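Local coordinates for protein flavin-dependent thymidylate synthase (Thermus thermophilus, PDB 6J61) that probably catalyses the reductive methylation of dUMP to dTMP, taking the methyl group from methylenetetrahydrofolate, with NADPH and reduced FAD as the reductants, at residues A[58-68]-A[172-180]. Residues are numbered along the deposited sequence; the frame is centred on the assembly and turned at random.
Sequences TSPFEMVVFKF and QDLHNLFHF. With FAD (flavin-adenine dinucleotide), chain E.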
loop_
_atom_site.group_PDB
_atom_site.type_symbol
_atom_site.label_atom_id
_atom_site.label_comp_id
_atom_site.label_asym_id
_atom_site.label_seq_id
_atom_site.Cartn_x
_atom_site.Cartn_y
_atom_site.Cartn_z
ATOM N N THR A 58 12.321 -10.203 -0.467
ATOM C CA THR A 58 11.399 -9.885 -1.544
ATOM C C THR A 58 11.608 -8.662 -2.429
ATOM O O THR A 58 11.145 -8.655 -3.565
ATOM C CB THR A 58 9.960 -9.827 -0.977
ATOM O OG1 THR A 58 9.871 -8.790 0.012
ATOM C CG2 THR A 58 9.589 -11.161 -0.336
ATOM N N SER A 59 12.281 -7.635 -1.920
ATOM C CA SER A 59 12.510 -6.407 -2.685
ATOM C C SER A 59 12.977 -6.605 -4.130
ATOM O O SER A 59 12.451 -5.971 -5.051
ATOM C CB SER A 59 13.515 -5.507 -1.963
ATOM O OG SER A 59 12.858 -4.587 -1.112
ATOM N N PRO A 60 13.979 -7.474 -4.348
ATOM C CA PRO A 60 14.494 -7.727 -5.699
ATOM C C PRO A 60 13.421 -8.157 -6.682
ATOM O O PRO A 60 13.436 -7.743 -7.853
ATOM C CB PRO A 60 15.542 -8.805 -5.468
ATOM C CG PRO A 60 16.098 -8.411 -4.125
ATOM C CD PRO A 60 14.830 -8.122 -3.335
ATOM N N PHE A 61 12.484 -8.974 -6.201
ATOM C CA PHE A 61 11.396 -9.457 -7.036
ATOM C C PHE A 61 10.377 -8.373 -7.385
ATOM O O PHE A 61 9.578 -8.528 -8.309
ATOM C CB PHE A 61 10.704 -10.638 -6.356
ATOM C CG PHE A 61 11.587 -11.847 -6.210
ATOM C CD1 PHE A 61 12.476 -11.952 -5.146
ATOM C CD2 PHE A 61 11.556 -12.865 -7.160
ATOM C CE1 PHE A 61 13.323 -13.059 -5.031
ATOM C CE2 PHE A 61 12.396 -13.972 -7.053
ATOM C CZ PHE A 61 13.279 -14.069 -5.991
ATOM N N GLU A 62 10.395 -7.271 -6.651
ATOM C CA GLU A 62 9.466 -6.192 -6.945
ATOM C C GLU A 62 9.997 -5.321 -8.080
ATOM O O GLU A 62 9.279 -4.433 -8.562
ATOM C CB GLU A 62 9.243 -5.323 -5.715
ATOM C CG GLU A 62 8.060 -5.724 -4.874
ATOM C CD GLU A 62 7.967 -4.888 -3.616
ATOM O OE1 GLU A 62 8.699 -5.181 -2.660
ATOM O OE2 GLU A 62 7.179 -3.922 -3.588
ATOM N N MET A 63 11.241 -5.573 -8.503
ATOM C CA MET A 63 11.841 -4.798 -9.578
ATOM C C MET A 63 11.407 -5.281 -10.947
ATOM O O MET A 63 11.834 -4.737 -11.963
ATOM C CB MET A 63 13.367 -4.805 -9.488
ATOM C CG MET A 63 13.933 -4.072 -8.274
ATOM S SD MET A 63 13.137 -2.484 -7.999
ATOM C CE MET A 63 13.846 -1.944 -6.447
ATOM N N VAL A 64 10.560 -6.304 -10.972
ATOM C CA VAL A 64 10.031 -6.862 -12.212
ATOM C C VAL A 64 8.529 -6.579 -12.224
ATOM O O VAL A 64 7.851 -6.817 -11.227
ATOM C CB VAL A 64 10.286 -8.382 -12.279
ATOM C CG1 VAL A 64 9.483 -9.011 -13.415
ATOM C CG2 VAL A 64 11.781 -8.642 -12.464
ATOM N N VAL A 65 8.001 -6.065 -13.333
ATOM C CA VAL A 65 6.570 -5.752 -13.392
ATOM C C VAL A 65 5.870 -6.267 -14.646
ATOM O O VAL A 65 6.432 -6.264 -15.732
ATOM C CB VAL A 65 6.335 -4.212 -13.285
ATOM C CG1 VAL A 65 4.843 -3.888 -13.319
ATOM C CG2 VAL A 65 6.947 -3.685 -12.003
ATOM N N PHE A 66 4.636 -6.729 -14.470
ATOM C CA PHE A 66 3.819 -7.232 -15.572
ATOM C C PHE A 66 2.532 -6.410 -15.667
ATOM O O PHE A 66 1.971 -5.983 -14.654
ATOM C CB PHE A 66 3.459 -8.716 -15.371
ATOM C CG PHE A 66 4.609 -9.659 -15.583
ATOM C CD1 PHE A 66 5.665 -9.718 -14.674
ATOM C CD2 PHE A 66 4.656 -10.474 -16.709
ATOM C CE1 PHE A 66 6.751 -10.577 -14.889
ATOM C CE2 PHE A 66 5.740 -11.333 -16.928
ATOM C CZ PHE A 66 6.783 -11.385 -16.021
ATOM N N LYS A 67 2.078 -6.185 -16.893
ATOM C CA LYS A 67 0.862 -5.426 -17.147
ATOM C C LYS A 67 -0.005 -6.242 -18.100
ATOM O O LYS A 67 0.410 -6.546 -19.213
ATOM C CB LYS A 67 1.221 -4.063 -17.748
ATOM C CG LYS A 67 0.028 -3.158 -18.001
ATOM C CD LYS A 67 0.413 -1.673 -18.060
ATOM C CE LYS A 67 1.374 -1.349 -19.208
ATOM N NZ LYS A 67 1.618 0.122 -19.333
ATOM N N PHE A 68 -1.203 -6.609 -17.658
ATOM C CA PHE A 68 -2.093 -7.410 -18.490
ATOM C C PHE A 68 -3.393 -6.723 -18.903
ATOM O O PHE A 68 -3.831 -5.748 -18.290
ATOM C CB PHE A 68 -2.475 -8.720 -17.780
ATOM C CG PHE A 68 -1.300 -9.571 -17.366
ATOM C CD1 PHE A 68 -0.603 -9.300 -16.193
ATOM C CD2 PHE A 68 -0.915 -10.669 -18.132
ATOM C CE1 PHE A 68 0.453 -10.110 -15.787
ATOM C CE2 PHE A 68 0.145 -11.484 -17.725
ATOM C CZ PHE A 68 0.826 -11.201 -16.550
ATOM N N GLN A 172 1.050 -5.284 -12.054
ATOM C CA GLN A 172 1.535 -5.780 -10.774
ATOM C C GLN A 172 2.961 -6.308 -10.817
ATOM O O GLN A 172 3.378 -6.906 -11.798
ATOM C CB GLN A 172 0.582 -6.874 -10.279
ATOM C CG GLN A 172 0.793 -7.322 -8.852
ATOM C CD GLN A 172 -0.388 -8.108 -8.349
ATOM O OE1 GLN A 172 -0.918 -8.963 -9.064
ATOM N NE2 GLN A 172 -0.817 -7.828 -7.120
ATOM N N ASP A 173 3.697 -6.084 -9.735
ATOM C CA ASP A 173 5.076 -6.533 -9.624
ATOM C C ASP A 173 5.147 -8.035 -9.374
ATOM O O ASP A 173 4.225 -8.626 -8.821
ATOM C CB ASP A 173 5.791 -5.756 -8.510
ATOM C CG ASP A 173 5.208 -6.020 -7.132
ATOM O OD1 ASP A 173 5.475 -7.104 -6.564
ATOM O OD2 ASP A 173 4.484 -5.137 -6.614
ATOM N N LEU A 174 6.251 -8.647 -9.792
ATOM C CA LEU A 174 6.440 -10.092 -9.661
ATOM C C LEU A 174 6.198 -10.667 -8.251
ATOM O O LEU A 174 5.574 -11.725 -8.096
ATOM C CB LEU A 174 7.837 -10.478 -10.163
ATOM C CG LEU A 174 8.138 -11.982 -10.206
ATOM C CD1 LEU A 174 7.000 -12.742 -10.889
ATOM C CD2 LEU A 174 9.457 -12.204 -10.933
ATOM N N HIS A 175 6.689 -9.965 -7.238
ATOM C CA HIS A 175 6.516 -10.385 -5.858
ATOM C C HIS A 175 5.033 -10.530 -5.501
ATOM O O HIS A 175 4.602 -11.553 -4.966
ATOM C CB HIS A 175 7.182 -9.369 -4.939
ATOM C CG HIS A 175 6.807 -9.515 -3.500
ATOM N ND1 HIS A 175 6.729 -10.741 -2.871
ATOM C CD2 HIS A 175 6.525 -8.586 -2.556
ATOM C CE1 HIS A 175 6.416 -10.558 -1.601
ATOM N NE2 HIS A 175 6.286 -9.261 -1.385
ATOM N N ASN A 176 4.251 -9.505 -5.812
ATOM C CA ASN A 176 2.824 -9.526 -5.526
ATOM C C ASN A 176 2.032 -10.378 -6.507
ATOM O O ASN A 176 0.921 -10.821 -6.210
ATOM C CB ASN A 176 2.284 -8.095 -5.486
ATOM C CG ASN A 176 2.687 -7.377 -4.216
ATOM O OD1 ASN A 176 2.240 -7.737 -3.138
ATOM N ND2 ASN A 176 3.554 -6.377 -4.335
ATOM N N LEU A 177 2.599 -10.614 -7.681
ATOM C CA LEU A 177 1.918 -11.438 -8.654
ATOM C C LEU A 177 2.058 -12.880 -8.178
ATOM O O LEU A 177 1.140 -13.670 -8.323
ATOM C CB LEU A 177 2.535 -11.236 -10.045
ATOM C CG LEU A 177 1.927 -11.979 -11.240
ATOM C CD1 LEU A 177 0.424 -11.751 -11.301
ATOM C CD2 LEU A 177 2.599 -11.508 -12.516
ATOM N N PHE A 178 3.205 -13.222 -7.598
ATOM C CA PHE A 178 3.408 -14.580 -7.082
ATOM C C PHE A 178 2.419 -14.830 -5.946
ATOM O O PHE A 178 1.864 -15.925 -5.806
ATOM C CB PHE A 178 4.833 -14.767 -6.548
ATOM C CG PHE A 178 5.851 -15.095 -7.610
ATOM C CD1 PHE A 178 5.539 -15.948 -8.650
ATOM C CD2 PHE A 178 7.142 -14.576 -7.537
ATOM C CE1 PHE A 178 6.496 -16.286 -9.610
ATOM C CE2 PHE A 178 8.103 -14.909 -8.486
ATOM C CZ PHE A 178 7.779 -15.767 -9.525
ATOM N N HIS A 179 2.222 -13.801 -5.128
ATOM C CA HIS A 179 1.288 -13.862 -4.019
ATOM C C HIS A 179 -0.095 -14.193 -4.597
ATOM O O HIS A 179 -0.781 -15.106 -4.136
ATOM C CB HIS A 179 1.252 -12.507 -3.313
ATOM C CG HIS A 179 0.346 -12.462 -2.123
ATOM N ND1 HIS A 179 0.642 -13.100 -0.937
ATOM C CD2 HIS A 179 -0.840 -11.838 -1.927
ATOM C CE1 HIS A 179 -0.321 -12.867 -0.062
ATOM N NE2 HIS A 179 -1.232 -12.104 -0.637
ATOM N N PHE A 180 -0.481 -13.441 -5.621
ATOM C CA PHE A 180 -1.763 -13.611 -6.304
ATOM C C PHE A 180 -1.937 -15.043 -6.806
ATOM O O PHE A 180 -2.996 -15.662 -6.641
ATOM C CB PHE A 180 -1.841 -12.637 -7.491
ATOM C CG PHE A 180 -3.037 -12.847 -8.374
ATOM C CD1 PHE A 180 -4.300 -12.462 -7.960
ATOM C CD2 PHE A 180 -2.898 -13.441 -9.615
ATOM C CE1 PHE A 180 -5.407 -12.665 -8.766
ATOM C CE2 PHE A 180 -4.000 -13.648 -10.425
ATOM C CZ PHE A 180 -5.258 -13.256 -9.997
HETATM P PA FAD E . 5.857 -4.547 4.077
HETATM O O1A FAD E . 6.731 -3.420 3.665
HETATM O O2A FAD E . 5.034 -4.123 5.405
HETATM O O5B FAD E . 4.841 -4.856 2.883
HETATM C C5B FAD E . 4.126 -6.055 3.179
HETATM C C4B FAD E . 3.495 -6.559 1.881
HETATM O O4B FAD E . 2.584 -5.559 1.358
HETATM C C3B FAD E . 4.554 -6.793 0.818
HETATM O O3B FAD E . 5.081 -8.117 0.850
HETATM C C2B FAD E . 3.819 -6.470 -0.473
HETATM O O2B FAD E . 3.123 -7.630 -0.937
HETATM C C1B FAD E . 2.862 -5.320 -0.057
HETATM N N9A FAD E . 3.446 -3.958 -0.254
HETATM C C8A FAD E . 3.689 -3.019 0.721
HETATM N N7A FAD E . 4.194 -1.939 0.208
HETATM C C5A FAD E . 4.313 -2.092 -1.126
HETATM C C6A FAD E . 4.783 -1.275 -2.190
HETATM N N6A FAD E . 5.258 0.001 -1.929
HETATM N N1A FAD E . 4.759 -1.768 -3.461
HETATM C C2A FAD E . 4.301 -3.004 -3.727
HETATM N N3A FAD E . 3.849 -3.804 -2.751
HETATM C C4A FAD E . 3.837 -3.395 -1.452
HETATM N N1 FAD E . 16.158 -4.923 2.090
HETATM C C2 FAD E . 17.077 -4.175 1.466
HETATM O O2 FAD E . 16.770 -3.035 1.130
HETATM N N3 FAD E . 18.332 -4.621 1.191
HETATM C C4 FAD E . 18.750 -5.890 1.534
HETATM O O4 FAD E . 19.879 -6.273 1.279
HETATM C C4X FAD E . 17.764 -6.774 2.227
HETATM N N5 FAD E . 18.041 -8.020 2.604
HETATM C C5X FAD E . 17.124 -8.804 3.233
HETATM C C6 FAD E . 17.471 -10.145 3.617
HETATM C C7 FAD E . 16.544 -10.959 4.263
HETATM C C7M FAD E . 16.960 -12.363 4.647
HETATM C C8 FAD E . 15.226 -10.470 4.557
HETATM C C8M FAD E . 14.207 -11.345 5.260
HETATM C C9 FAD E . 14.857 -9.160 4.195
HETATM C C9A FAD E . 15.791 -8.299 3.526
HETATM N N10 FAD E . 15.452 -6.962 3.138
HETATM C C10 FAD E . 16.410 -6.185 2.490
HETATM C "C1'" FAD E . 14.129 -6.372 3.408
HETATM C "C2'" FAD E . 13.064 -6.763 2.371
HETATM O "O2'" FAD E . 13.563 -6.578 1.044
HETATM C "C3'" FAD E . 11.784 -5.915 2.604
HETATM O "O3'" FAD E . 12.033 -4.529 2.329
HETATM C "C4'" FAD E . 11.269 -6.058 4.063
HETATM O "O4'" FAD E . 11.476 -7.399 4.545
HETATM C "C5'" FAD E . 9.784 -5.738 4.115
HETATM O "O5'" FAD E . 9.068 -6.896 3.684
HETATM P P FAD E . 7.627 -6.451 3.164
HETATM O O1P FAD E . 7.779 -5.438 2.083
HETATM O O2P FAD E . 6.890 -7.756 2.599
HETATM O O3P FAD E . 6.762 -5.872 4.441
#
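Thr58 lies against the imidazole of His175, its CB 3.7 Å from the ring centroid and only 10° off the ring normal, a CH-pi contact over one face. In this ThyX-family subunit His175 belongs to the FAD pocket, with Thr58 packed on its ring, and the antiparallel sheet strand ending at Asp173 runs straight into helix 174-184. With CG anti to the backbone N (chi1 167°), His175 turns its ring edge to the ribose, and NE2 makes a 2.8 Å hydrogen bond with FAD O3B in the ring plane. Asn176 ND2 reaches the adenine, donating to FAD N3A at 3.0 Å.

Asp173 is the N-cap of the helix: its OD1 takes Asn176 N from above the carboxylate plane, while OD2 steadies the Asn176 amide, offering its syn lone pair to ND2 at 2.8 Å. Replaced by an alanine, it would probably leave Asn176 N uncapped and the Asn176 amide freer to turn away from the adenine. Glu62 runs beside Asp173, with carboxylate planes 47° apart and CG touching Asp173 OD1. Ser87 of the second subunit and Arg84 of the third hold Glu62 OE2, and could ease its closeness to the aspartate.

Behind this polar layer, Leu174 packs side by side with Val64, CB to CB at 3.9 Å, and its CD2 meets the Phe61 ring at the edge. Leu177 CD2 reaches Phe66 CB and the edge of the Phe68 ring; helix 191-207 also packs on this side.

Paired backbone bonds hold the strands in register, Phe66 N to Gln172 O (3.0 Å) and Gln172 N to Phe66 O (2.8 Å). Val65 and Asp173 form the adjoining non-hydrogen-bonded pair, and at the strand-helix junction Leu174 N donates to Val64 O at 2.8 Å.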